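Local coordinates for protein ADP-dependent (S)-NAD(P)H-hydrate dehydratase (PDB 2R3B) that probably catalyses the ADP-dependent dehydration of (6S)-NAD(P)HX, repairing hydrated, damaged NAD(P)H with release of AMP and phosphate, at residues S24-I27 / L28-V31; S37-K41 / S42-R46; F99-T102 / V103-T106; G223-P226 / G227-T230. One frame throughout, in Å; residues are numbered along the deposited sequence. Where two conformers were deposited one is given.

Contact 1 (S24-I27 / L28-V31); sequences SKDI and LEEV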
# COMPACT_ATOMS: atom_id res chain seq x y z
N SER B 24 34.18 8.65 -3.48
CA SER B 24 33.50 9.86 -2.99
C SER B 24 32.43 10.27 -4.00
O SER B 24 32.21 9.58 -4.99
CB SER B 24 34.54 10.99 -2.86
OG SER B 24 35.01 11.40 -4.13
N LYS B 25 31.80 11.41 -3.77
CA LYS B 25 30.78 11.92 -4.68
C LYS B 25 31.29 12.06 -6.10
O LYS B 25 30.51 12.16 -7.03
CB LYS B 25 30.29 13.27 -4.17
CG LYS B 25 29.47 13.16 -2.91
CD LYS B 25 29.06 14.54 -2.37
CE LYS B 25 28.30 14.41 -1.06
NZ LYS B 25 27.69 15.72 -0.71
N ASP B 26 32.61 12.13 -6.26
CA ASP B 26 33.21 12.13 -7.55
C ASP B 26 32.69 10.97 -8.50
O ASP B 26 32.48 11.15 -9.71
CB ASP B 26 34.74 11.90 -7.44
CG ASP B 26 35.52 13.12 -7.29
OD1 ASP B 26 34.96 14.23 -7.29
OD2 ASP B 26 36.76 12.92 -7.19
N ILE B 27 32.52 9.79 -7.94
CA ILE B 27 32.04 8.67 -8.73
C ILE B 27 30.61 8.89 -9.24
O ILE B 27 30.26 8.41 -10.34
CB ILE B 27 32.16 7.36 -7.91
CG1 ILE B 27 32.06 6.14 -8.83
CG2 ILE B 27 31.13 7.32 -6.78
CD1 ILE B 27 33.23 5.95 -9.80
N LEU B 28 29.80 9.61 -8.47
CA LEU B 28 28.42 9.88 -8.84
C LEU B 28 28.39 10.88 -9.99
O LEU B 28 27.63 10.74 -10.94
CB LEU B 28 27.61 10.37 -7.64
CG LEU B 28 27.48 9.44 -6.43
CD1 LEU B 28 26.63 10.13 -5.38
CD2 LEU B 28 26.89 8.07 -6.84
N GLU B 29 29.26 11.89 -9.94
CA GLU B 29 29.33 12.87 -11.01
C GLU B 29 29.79 12.28 -12.32
O GLU B 29 29.29 12.65 -13.38
CB GLU B 29 30.28 14.04 -10.57
CG GLU B 29 29.66 14.79 -9.42
CD GLU B 29 30.61 15.78 -8.77
OE1 GLU B 29 31.83 15.78 -9.12
OE2 GLU B 29 30.12 16.54 -7.91
N GLU B 30 30.68 11.31 -12.24
CA GLU B 30 31.23 10.62 -13.37
C GLU B 30 30.17 9.74 -14.01
O GLU B 30 29.99 9.78 -15.22
CB GLU B 30 32.41 9.76 -12.94
CG GLU B 30 33.07 8.98 -14.07
CD GLU B 30 34.26 8.12 -13.67
OE1 GLU B 30 34.94 8.41 -12.65
OE2 GLU B 30 34.52 7.14 -14.40
N VAL B 31 29.49 8.95 -13.19
CA VAL B 31 28.58 7.88 -13.68
C VAL B 31 27.20 8.40 -14.08
O VAL B 31 26.66 8.00 -15.12
CB VAL B 31 28.45 6.78 -12.58
CG1 VAL B 31 27.35 5.75 -12.94
CG2 VAL B 31 29.79 6.07 -12.38
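The carboxylates of Asp-26 and Glu-29 are the flat groups that meet here, about one helical turn apart on the outer side of helix 25-31. Their planes are turned 43° against each other, and Asp-26 OD1 comes within 3.9 Å of Glu-29 OE1. This is a pairing of like charges on an exposed surface, which would tend to raise the proton affinity of both groups slightly. Just ahead of them the helix starts at Ser-24, the N-cap: its OG accepts from Asp-26 N at 3.3 Å, and so occupies an amide that has no carbonyl of a preceding turn to bond to. The main-chain ladder then takes over, with Glu-29 N bound to Lys-25 O, Glu-30 N to Asp-26 O, and Val-31 N to Ile-27 O at 3.0 Å. On the inner side Ile-27 is the hub. Its CG2 branch packs on Leu-28 CG at 4.2 Å, while CG1, swung anti to the backbone N (chi1 -163°), runs along the helix to meet Val-31 CG2, also at 4.2 Å. From there CD1 reaches on to Glu-30 OE1, 4.1 Å away, touching the extended acidic chain near its end. That same OE1 is held by a salt bridge to Arg-21, just upstream of the helix. The apolar side of this short helix rests on helix 252-269, where Ile-27 and Leu-28 both touch Tyr-260 and Leu-28 also meets Leu-261; Lys-25 and Leu-28 lean on Tyr-292 of helix 278-292.

Contact 2 (S37-K41 / S42-R46); sequences SDSYK and SNFGR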
# COMPACT_ATOMS: atom_id res chain seq x y z
N SER B 37 17.95 14.61 -24.62
CA SER B 37 16.56 14.98 -24.87
C SER B 37 15.85 14.09 -25.89
O SER B 37 14.62 14.05 -25.92
CB SER B 37 16.49 16.42 -25.33
OG SER B 37 17.26 16.56 -26.51
N ASP B 38 16.59 13.35 -26.70
CA ASP B 38 15.97 12.49 -27.68
C ASP B 38 15.79 11.04 -27.21
O ASP B 38 15.63 10.16 -28.02
CB ASP B 38 16.77 12.52 -29.00
CG ASP B 38 18.13 11.85 -28.88
OD1 ASP B 38 18.72 11.85 -27.77
OD2 ASP B 38 18.61 11.34 -29.92
N SER B 39 15.76 10.82 -25.90
CA SER B 39 15.74 9.46 -25.32
C SER B 39 14.34 8.89 -25.26
O SER B 39 13.40 9.64 -25.11
CB SER B 39 16.26 9.49 -23.89
OG SER B 39 17.48 10.20 -23.79
N TYR B 40 14.23 7.56 -25.33
CA TYR B 40 12.98 6.86 -25.00
C TYR B 40 13.30 5.77 -23.97
O TYR B 40 14.47 5.51 -23.70
CB TYR B 40 12.34 6.24 -26.25
CG TYR B 40 11.72 7.26 -27.21
CD1 TYR B 40 10.55 7.95 -26.85
CD2 TYR B 40 12.29 7.52 -28.45
CE1 TYR B 40 9.96 8.87 -27.71
CE2 TYR B 40 11.71 8.46 -29.34
CZ TYR B 40 10.54 9.13 -28.95
OH TYR B 40 9.94 10.06 -29.79
N LYS B 41 12.29 5.11 -23.43
CA LYS B 41 12.53 4.19 -22.31
C LYS B 41 13.50 3.05 -22.67
O LYS B 41 14.28 2.62 -21.84
CB LYS B 41 11.24 3.67 -21.69
CG LYS B 41 10.33 2.88 -22.58
CD LYS B 41 9.09 2.50 -21.82
CE LYS B 41 8.09 1.74 -22.69
NZ LYS B 41 7.46 2.61 -23.74
N SER B 42 13.49 2.61 -23.92
CA SER B 42 14.40 1.54 -24.35
C SER B 42 15.87 1.94 -24.16
O SER B 42 16.74 1.09 -23.86
CB SER B 42 14.14 1.21 -25.83
OG SER B 42 14.60 2.29 -26.64
N ASN B 43 16.18 3.23 -24.31
CA ASN B 43 17.54 3.72 -24.07
C ASN B 43 18.00 3.53 -22.62
O ASN B 43 19.20 3.61 -22.34
CB ASN B 43 17.69 5.19 -24.41
CG ASN B 43 17.38 5.47 -25.87
OD1 ASN B 43 16.45 6.20 -26.20
ND2 ASN B 43 18.13 4.84 -26.76
N PHE B 44 17.07 3.29 -21.71
CA PHE B 44 17.42 3.16 -20.31
C PHE B 44 17.37 1.70 -19.81
O PHE B 44 17.45 1.43 -18.62
CB PHE B 44 16.60 4.14 -19.50
CG PHE B 44 16.78 5.54 -19.99
CD1 PHE B 44 18.09 6.07 -20.04
CD2 PHE B 44 15.75 6.27 -20.51
CE1 PHE B 44 18.32 7.34 -20.56
CE2 PHE B 44 15.98 7.56 -21.03
CZ PHE B 44 17.27 8.07 -21.05
N GLY B 45 17.32 0.78 -20.76
CA GLY B 45 17.60 -0.62 -20.53
C GLY B 45 16.40 -1.43 -20.09
O GLY B 45 15.45 -0.88 -19.51
N ARG B 46 16.47 -2.72 -20.40
CA ARG B 46 15.47 -3.70 -19.96
C ARG B 46 16.13 -4.55 -18.91
O ARG B 46 17.14 -5.21 -19.17
CB ARG B 46 15.00 -4.60 -21.11
CG ARG B 46 14.12 -3.93 -22.17
CD ARG B 46 13.82 -4.91 -23.34
NE ARG B 46 13.10 -6.11 -22.90
CZ ARG B 46 11.78 -6.30 -22.89
NH1 ARG B 46 10.94 -5.36 -23.35
NH2 ARG B 46 11.28 -7.47 -22.43
O HOH W 1 13.50 0.04 -21.83
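Asn-43 OD1 takes the amide hydrogen of Tyr-40 at 2.7 Å from Tyr-40 N, an almost straight bond (175° at the hydrogen) with the donor in the plane of the side-chain carbonyl. CG stands beside the backbone N of Asn-43 (chi1 -60°), which brings the carboxamide back toward Tyr-40. A main-chain bond returns from Asn-43 N to Tyr-40 O (2.9 Å); the next, Phe-44 N to Lys-41 O, carries the turn on. A water donates to Lys-41 O at 2.7 Å and also to Gly-45 O, bridging the end of the turn. The Phe-44 ring lies back along the chain toward Ser-39, whose CB is 3.3 Å from Phe-44 CZ, a tight and oblique approach. Ser-39 OG itself is bonded to Pro-36 O, and Arg-35 makes a cation-pi contact with the ring. In the second subunit, His-208 stacks on Tyr-40 and bonds to Ser-39 O, and Ala-229 packs against Lys-41 and Phe-44. The side-chain bond from Asn-43 closes over the start of a short 3-10 segment, whose i to i-3 bonds run on to Gly-45. This turn lies against the second subunit of the tetramer and leads, through Gly-45 with its positive phi, into strand 46-50.

Contact 3 (F99-T102 / V103-T106); sequences FEET and VLLT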
# COMPACT_ATOMS: atom_id res chain seq x y z
N PHE B 99 7.64 -18.36 -12.02
CA PHE B 99 8.67 -19.38 -12.23
C PHE B 99 8.21 -20.53 -13.11
O PHE B 99 9.05 -21.19 -13.75
CB PHE B 99 9.07 -19.98 -10.90
CG PHE B 99 9.89 -19.08 -10.02
CD1 PHE B 99 10.95 -18.35 -10.52
CD2 PHE B 99 9.67 -19.07 -8.67
CE1 PHE B 99 11.71 -17.54 -9.68
CE2 PHE B 99 10.45 -18.28 -7.83
CZ PHE B 99 11.45 -17.52 -8.36
N GLU B 100 6.91 -20.82 -13.12
CA GLU B 100 6.31 -21.91 -13.89
C GLU B 100 6.16 -21.58 -15.37
O GLU B 100 5.89 -22.46 -16.20
CB GLU B 100 4.92 -22.25 -13.28
CG GLU B 100 3.73 -21.32 -13.74
CD GLU B 100 3.49 -19.99 -12.91
OE1 GLU B 100 4.31 -19.57 -12.20
OE2 GLU B 100 2.44 -19.38 -13.05
N GLU B 101 6.29 -20.30 -15.71
CA GLU B 101 6.06 -19.80 -17.06
C GLU B 101 7.35 -19.94 -17.88
O GLU B 101 8.01 -18.97 -18.21
CB GLU B 101 5.57 -18.35 -16.98
CG GLU B 101 4.23 -18.21 -16.34
CD GLU B 101 3.70 -16.82 -16.50
OE1 GLU B 101 3.17 -16.50 -17.58
OE2 GLU B 101 3.79 -16.02 -15.52
N THR B 102 7.69 -21.19 -18.22
CA THR B 102 9.02 -21.53 -18.74
C THR B 102 9.36 -20.74 -20.01
O THR B 102 10.44 -20.19 -20.14
CB THR B 102 9.10 -23.04 -19.07
OG1 THR B 102 8.68 -23.77 -17.92
CG2 THR B 102 10.56 -23.47 -19.43
N VAL B 103 8.45 -20.72 -20.97
CA VAL B 103 8.70 -20.06 -22.24
C VAL B 103 8.77 -18.55 -22.09
O VAL B 103 9.69 -17.91 -22.58
CB VAL B 103 7.65 -20.49 -23.26
CG1 VAL B 103 7.84 -19.71 -24.59
CG2 VAL B 103 7.75 -22.05 -23.46
N LEU B 104 7.82 -18.00 -21.36
CA LEU B 104 7.78 -16.54 -21.16
C LEU B 104 8.99 -16.05 -20.38
O LEU B 104 9.58 -15.02 -20.70
CB LEU B 104 6.50 -16.18 -20.42
CG LEU B 104 6.29 -14.68 -20.23
CD1 LEU B 104 6.43 -13.91 -21.57
CD2 LEU B 104 4.91 -14.46 -19.60
N LEU B 105 9.41 -16.80 -19.37
CA LEU B 105 10.58 -16.37 -18.59
C LEU B 105 11.85 -16.42 -19.47
O LEU B 105 12.70 -15.52 -19.44
CB LEU B 105 10.69 -17.19 -17.32
CG LEU B 105 11.37 -18.53 -17.19
CD1 LEU B 105 12.91 -18.38 -17.19
CD2 LEU B 105 10.91 -19.19 -15.88
N THR B 106 11.94 -17.42 -20.34
CA THR B 106 13.02 -17.49 -21.31
C THR B 106 13.01 -16.31 -22.28
O THR B 106 14.04 -15.76 -22.60
CB THR B 106 12.95 -18.85 -22.03
OG1 THR B 106 13.09 -19.89 -21.04
CG2 THR B 106 13.98 -18.96 -23.13
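Val-103, the first residue of the second segment, simply continues the opening turn of helix 102-111 from Thr-102. Leu-104 meets Glu-101, the N-cap residue, more directly. The two side chains lie alongside each other and point the same way, and Leu-104 CD2 comes to 3.4 Å from Glu-101 OE1. The other carboxylate oxygen, OE2, is bonded to Gly-98 N, which ties the acid back to the preceding loop; Leu-104 also packs on Gln-55 of the second subunit. Leu-105 closes the first helical bond, N to Glu-101 O at 2.8 Å. Its CG sits between the backbone N and carbonyl carbon (chi1 86°), a placing that folds the branch back over the start of the helix: CG is 3.5 Å from Thr-102 O, and CD2 reaches Phe-99 O, likewise at 3.5 Å. Beyond them, Phe-99 and Leu-105 both touch Ile-130 of helix 125-137 and Ile-78 of strand 74-78. Thr-106 ends the segment with a double grip on Thr-102 O. Its N donates at 3.2 Å and its OG1 at 2.8 Å, the two arriving from opposite faces of the carbonyl plane. A threonine hydroxyl bonding to the carbonyl four residues back is a familiar way of reinforcing an alpha-helix, here in its first turn. The inverse gamma turn centred on Glu-101 precedes this turn, and together they form the passage from strand 95-97, outermost within this chain, into helix 102-111, a strand-to-helix connection of the ribokinase-like alpha/beta fold.

Contact 4 (G223-P226 / G227-T230); sequences GGNP and GMAT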
# COMPACT_ATOMS: atom_id res chain seq x y z
N GLY B 223 31.55 4.65 2.75
CA GLY B 223 30.32 4.86 3.54
C GLY B 223 29.76 3.54 4.02
O GLY B 223 30.32 2.49 3.75
N GLY B 224 28.64 3.63 4.73
CA GLY B 224 28.01 2.45 5.30
C GLY B 224 27.91 2.62 6.80
O GLY B 224 28.78 3.21 7.43
N ASN B 225 26.84 2.13 7.39
CA ASN B 225 26.67 2.29 8.81
C ASN B 225 25.80 1.17 9.35
O ASN B 225 25.05 0.55 8.58
CB ASN B 225 26.08 3.66 9.12
CG ASN B 225 24.63 3.76 8.73
OD1 ASN B 225 23.75 3.37 9.49
ND2 ASN B 225 24.38 4.27 7.53
N PRO B 226 25.93 0.86 10.66
CA PRO B 226 25.13 -0.25 11.21
C PRO B 226 23.62 -0.03 11.32
O PRO B 226 22.91 -0.99 11.60
CB PRO B 226 25.76 -0.48 12.60
CG PRO B 226 26.39 0.81 12.95
CD PRO B 226 26.83 1.46 11.67
N GLY B 227 23.13 1.17 11.06
CA GLY B 227 21.68 1.40 10.88
C GLY B 227 21.10 0.72 9.64
O GLY B 227 19.89 0.51 9.54
N MSE B 228 21.98 0.33 8.71
CA MSE B 228 21.60 -0.35 7.48
C MSE B 228 21.67 -1.87 7.63
O MSE B 228 21.41 -2.60 6.69
CB MSE B 228 22.53 0.10 6.35
CG MSE B 228 22.42 1.56 5.99
SE MSE B 228 23.89 2.14 4.84
CE MSE B 228 23.36 1.09 3.28
N ALA B 229 22.04 -2.35 8.82
CA ALA B 229 22.21 -3.79 9.07
C ALA B 229 20.84 -4.41 9.36
O ALA B 229 20.53 -4.82 10.48
CB ALA B 229 23.15 -4.01 10.24
N THR B 230 20.02 -4.47 8.32
CA THR B 230 18.67 -4.94 8.47
C THR B 230 18.29 -5.67 7.18
O THR B 230 18.85 -5.42 6.11
CB THR B 230 17.67 -3.79 8.78
OG1 THR B 230 16.38 -4.35 9.04
CG2 THR B 230 17.56 -2.79 7.65
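From CB, the Asn-225 side chain turns in over the chain that follows it, CG lying between its own backbone N and carbonyl carbon (chi1 72°) and 4.2 Å from Met-228 CG. At the tip the two branches part. OD1 accepts a weak, bent bond from Gly-227 N at 2.8 Å and also comes to 3.2 Å from Gly-227 CA. ND2 faces Met-228, a selenomethionine, with SE at 3.5 Å; the two side chains cross at about a right angle. The firmer partner of ND2 is Asp-267 OD1, and the other oxygen of that carboxylate takes Gly-224 N; Asp-267 thus bonds to both Asn-225 and Gly-224. Main-chain bonds complete the turn: Met-228 N to Asn-225 O at 3.1 Å, and Ala-229 N to Pro-226 O at 3.2 Å. Arg-35 of the third subunit also binds Pro-226 O. This is a short 3-10 turn over Pro-226 to Met-228, with Asn-225 just ahead of it and an inverse gamma turn at Ala-229 after it, leading toward helix 233-247, near whose start lies Gly-234, a residue predicted to bind AMP.

Along the chain the contacts come in series, 1 to 4, and none touches another within one subunit. Contact 1 is on helix 25-31, and contact 2 in the loop running from it to strand 46-50, about 22 Å away between centres. Contact 3 follows strand 95-97, about 38 Å from contact 1 between centres and on the opposite side of the chain's centre. Contact 4 lies in the loop before helix 233-247, its centre about 21 Å from that of contact 1. Contacts 2 and 4, about 33 Å apart between centres in one chain, meet in the tetramer, where Phe-44 of one subunit packs on Ala-229 of another. Assembly thus joins a loop leading into the central sheet to the approach of the predicted AMP site.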